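Long-range contact in translation initiation factor eIF-2B (Pyrococcus horikoshii, PDB 1VB5), which probably catalyses the exchange of GDP for GTP on translation initiation factor 2: residues Met233-Asp238 and Val249-Thr254. Residues are numbered along the deposited sequence; the frame is centred on the assembly and turned at random.
Sequences MLMERD and VLFDVT
Met-235 and Leu-250 are joined by the one backbone hydrogen bond across this contact: Leu-250 N donates to Met-235 O at 3.0 Å, with an N-H...O angle of 149°. It accompanies a single beta bridge between Glu-236 and Val-249, whose CA atoms are 4.4 Å apart. The two segments run nearly antiparallel, their end-to-end directions differing by 159°. They form the legs of an excursion whose outer part carries the short antiparallel pair 240-241 and 244-245; at its base, strand 251-254 becomes an outermost strand of a three-stranded antiparallel sheet, bonding along 194-197.

Apolar packing flanks this bond. The isobutyl group of Leu-234 lies against the carbonyl of Phe-251, Leu-234 CD1 3.1 Å from Phe-251 O. Leu-234 CD2 approaches Phe-251 CB at 3.9 Å. Leu-234 CB meets Val-249 CG1 at 3.7 Å. An alanine at Leu-234 would probably open a gap beside Val-253 CG2 and Phe-251 CB, and loosen packing against Leu-173 of the second subunit. Met-235 CB meets the edge of the Phe-251 ring, 3.9 Å from CE1. Met-235 CE lies over one face of the Arg-237 guanidinium, offset toward the rim.

Among the charged side chains, Arg-237 crosses Leu-250 at about a right angle, and Leu-250 CD1 comes within 3.1 Å of Arg-237 NE. Glu-236 CG, anti to its own backbone N (chi1 -166°), lies 3.7 Å from Val-249 N, and Glu-236 OE1 makes a salt bridge to Arg-247.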
ATOM      1  N   MET B 233       6.486  19.137  -6.599  1.00 37.28           N
ATOM      2  CA  MET B 233       5.385  19.421  -5.679  1.00 43.58           C
ATOM      3  C   MET B 233       4.412  18.247  -5.761  1.00 41.20           C
ATOM      4  O   MET B 233       3.886  17.951  -6.838  1.00 42.87           O
ATOM      5  CB  MET B 233       4.642  20.696  -6.093  1.00 45.73           C
ATOM      6  CG  MET B 233       5.384  22.000  -5.854  1.00 56.89           C
ATOM      7  SD  MET B 233       4.491  23.421  -6.572  1.00 72.72           S
ATOM      8  CE  MET B 233       3.205  23.712  -5.327  1.00 59.77           C
ATOM      9  N   LEU B 234       4.174  17.576  -4.637  1.00 36.02           N
ATOM     10  CA  LEU B 234       3.250  16.443  -4.608  1.00 33.63           C
ATOM     11  C   LEU B 234       1.906  16.910  -4.053  1.00 36.02           C
ATOM     12  O   LEU B 234       1.784  17.222  -2.865  1.00 28.61           O
ATOM     13  CB  LEU B 234       3.825  15.319  -3.743  1.00 35.09           C
ATOM     14  CG  LEU B 234       5.212  14.817  -4.165  1.00 35.06           C
ATOM     15  CD1 LEU B 234       5.708  13.775  -3.171  1.00 32.49           C
ATOM     16  CD2 LEU B 234       5.148  14.239  -5.572  1.00 27.96           C
ATOM     17  N   MET B 235       0.904  16.958  -4.929  1.00 37.00           N
ATOM     18  CA  MET B 235      -0.437  17.413  -4.569  1.00 39.22           C
ATOM     19  C   MET B 235      -1.114  16.551  -3.501  1.00 39.40           C
ATOM     20  O   MET B 235      -0.916  15.336  -3.440  1.00 34.18           O
ATOM     21  CB  MET B 235      -1.313  17.483  -5.829  1.00 44.30           C
ATOM     22  CG  MET B 235      -2.669  18.149  -5.620  1.00 47.16           C
ATOM     23  SD  MET B 235      -3.582  18.416  -7.166  1.00 52.33           S
ATOM     24  CE  MET B 235      -4.587  16.924  -7.256  1.00 52.27           C
ATOM     25  N   GLU B 236      -1.924  17.196  -2.668  1.00 34.87           N
ATOM     26  CA  GLU B 236      -2.629  16.516  -1.589  1.00 38.99           C
ATOM     27  C   GLU B 236      -4.098  16.959  -1.518  1.00 39.61           C
ATOM     28  O   GLU B 236      -4.421  18.102  -1.850  1.00 45.79           O
ATOM     29  CB  GLU B 236      -1.933  16.833  -0.261  1.00 34.37           C
ATOM     30  CG  GLU B 236      -2.342  15.943   0.892  1.00 47.71           C
ATOM     31  CD  GLU B 236      -1.721  16.361   2.219  1.00 48.35           C
ATOM     32  OE1 GLU B 236      -0.560  16.829   2.220  1.00 46.06           O
ATOM     33  OE2 GLU B 236      -2.397  16.206   3.259  1.00 42.47           O
ATOM     34  N   ARG B 237      -4.977  16.049  -1.103  1.00 32.52           N
ATOM     35  CA  ARG B 237      -6.405  16.345  -0.952  1.00 33.48           C
ATOM     36  C   ARG B 237      -6.805  15.944   0.464  1.00 31.42           C
ATOM     37  O   ARG B 237      -6.183  15.069   1.063  1.00 29.97           O
ATOM     38  CB  ARG B 237      -7.277  15.523  -1.909  1.00 31.89           C
ATOM     39  CG  ARG B 237      -7.094  15.739  -3.396  1.00 45.43           C
ATOM     40  CD  ARG B 237      -8.101  14.852  -4.137  1.00 48.04           C
ATOM     41  NE  ARG B 237      -7.579  14.290  -5.379  1.00 49.38           N
ATOM     42  CZ  ARG B 237      -7.516  14.942  -6.535  1.00 60.55           C
ATOM     43  NH1 ARG B 237      -7.953  16.194  -6.620  1.00 65.92           N
ATOM     44  NH2 ARG B 237      -7.011  14.341  -7.607  1.00 60.43           N
ATOM     45  N   ASP B 238      -7.855  16.566   0.988  1.00 29.34           N
ATOM     46  CA  ASP B 238      -8.339  16.234   2.324  1.00 35.69           C
ATOM     47  C   ASP B 238      -8.991  14.854   2.308  1.00 33.40           C
ATOM     48  O   ASP B 238      -9.643  14.477   1.332  1.00 32.74           O
ATOM     49  CB  ASP B 238      -9.354  17.278   2.791  1.00 40.78           C
ATOM     50  CG  ASP B 238      -8.696  18.552   3.274  1.00 48.46           C
ATOM     51  OD1 ASP B 238      -7.647  18.930   2.712  1.00 56.16           O
ATOM     52  OD2 ASP B 238      -9.231  19.183   4.212  1.00 55.26           O
ATOM     53  N   VAL B 249      -1.265  12.387   0.563  1.00 21.20           N
ATOM     54  CA  VAL B 249      -0.367  12.898  -0.469  1.00 17.78           C
ATOM     55  C   VAL B 249      -0.606  11.946  -1.632  1.00 22.14           C
ATOM     56  O   VAL B 249      -0.281  10.756  -1.555  1.00 20.54           O
ATOM     57  CB  VAL B 249       1.116  12.828  -0.017  1.00 19.98           C
ATOM     58  CG1 VAL B 249       2.034  13.358  -1.119  1.00 12.50           C
ATOM     59  CG2 VAL B 249       1.309  13.644   1.260  1.00 19.10           C
ATOM     60  N   LEU B 250      -1.181  12.472  -2.707  1.00 19.23           N
ATOM     61  CA  LEU B 250      -1.537  11.661  -3.866  1.00 21.32           C
ATOM     62  C   LEU B 250      -0.426  11.171  -4.781  1.00 19.24           C
ATOM     63  O   LEU B 250      -0.602  10.171  -5.475  1.00 19.77           O
ATOM     64  CB  LEU B 250      -2.578  12.409  -4.702  1.00 28.95           C
ATOM     65  CG  LEU B 250      -3.929  12.639  -4.015  1.00 27.60           C
ATOM     66  CD1 LEU B 250      -4.639  13.798  -4.676  1.00 28.94           C
ATOM     67  CD2 LEU B 250      -4.770  11.366  -4.073  1.00 28.70           C
ATOM     68  N   PHE B 251       0.714  11.851  -4.796  1.00 14.37           N
ATOM     69  CA  PHE B 251       1.783  11.419  -5.682  1.00 15.79           C
ATOM     70  C   PHE B 251       3.118  11.185  -5.005  1.00 17.43           C
ATOM     71  O   PHE B 251       3.425  11.769  -3.965  1.00 21.56           O
ATOM     72  CB  PHE B 251       1.949  12.416  -6.834  1.00 18.15           C
ATOM     73  CG  PHE B 251       0.662  12.736  -7.535  1.00 17.01           C
ATOM     74  CD1 PHE B 251      -0.136  13.787  -7.104  1.00 26.94           C
ATOM     75  CD2 PHE B 251       0.229  11.965  -8.606  1.00 23.70           C
ATOM     76  CE1 PHE B 251      -1.355  14.069  -7.731  1.00 27.05           C
ATOM     77  CE2 PHE B 251      -0.985  12.236  -9.237  1.00 25.39           C
ATOM     78  CZ  PHE B 251      -1.777  13.289  -8.799  1.00 23.79           C
ATOM     79  N   ASP B 252       3.906  10.314  -5.619  1.00 18.06           N
ATOM     80  CA  ASP B 252       5.212   9.964  -5.105  1.00 19.45           C
ATOM     81  C   ASP B 252       6.273  10.066  -6.176  1.00 22.83           C
ATOM     82  O   ASP B 252       5.985  10.399  -7.325  1.00 20.02           O
ATOM     83  CB  ASP B 252       5.196   8.535  -4.576  1.00 48.17           C
ATOM     84  CG  ASP B 252       5.244   7.475  -5.697  1.00 46.27           C
ATOM     85  OD1 ASP B 252       4.347   7.441  -6.561  1.00 45.01           O
ATOM     86  OD2 ASP B 252       6.187   6.660  -5.703  1.00 64.26           O
ATOM     87  N   VAL B 253       7.500   9.742  -5.783  1.00 24.17           N
ATOM     88  CA  VAL B 253       8.645   9.792  -6.675  1.00 17.98           C
ATOM     89  C   VAL B 253       9.436   8.483  -6.691  1.00 18.53           C
ATOM     90  O   VAL B 253       9.823   7.963  -5.641  1.00 18.74           O
ATOM     91  CB  VAL B 253       9.594  10.928  -6.259  1.00 19.96           C
ATOM     92  CG1 VAL B 253      10.735  11.047  -7.262  1.00 24.46           C
ATOM     93  CG2 VAL B 253       8.824  12.231  -6.165  1.00 18.05           C
ATOM     94  N   THR B 254       9.672   7.952  -7.887  1.00 17.52           N
ATOM     95  CA  THR B 254      10.447   6.730  -8.033  1.00 11.10           C
ATOM     96  C   THR B 254      11.782   7.009  -8.729  1.00 16.53           C
ATOM     97  O   THR B 254      11.817   7.536  -9.847  1.00 16.42           O
ATOM     98  CB  THR B 254       9.694   5.663  -8.857  1.00 15.98           C
ATOM     99  OG1 THR B 254       8.475   5.304  -8.193  1.00 17.21           O
ATOM    100  CG2 THR B 254      10.559   4.421  -9.020  1.00  8.51           C
TER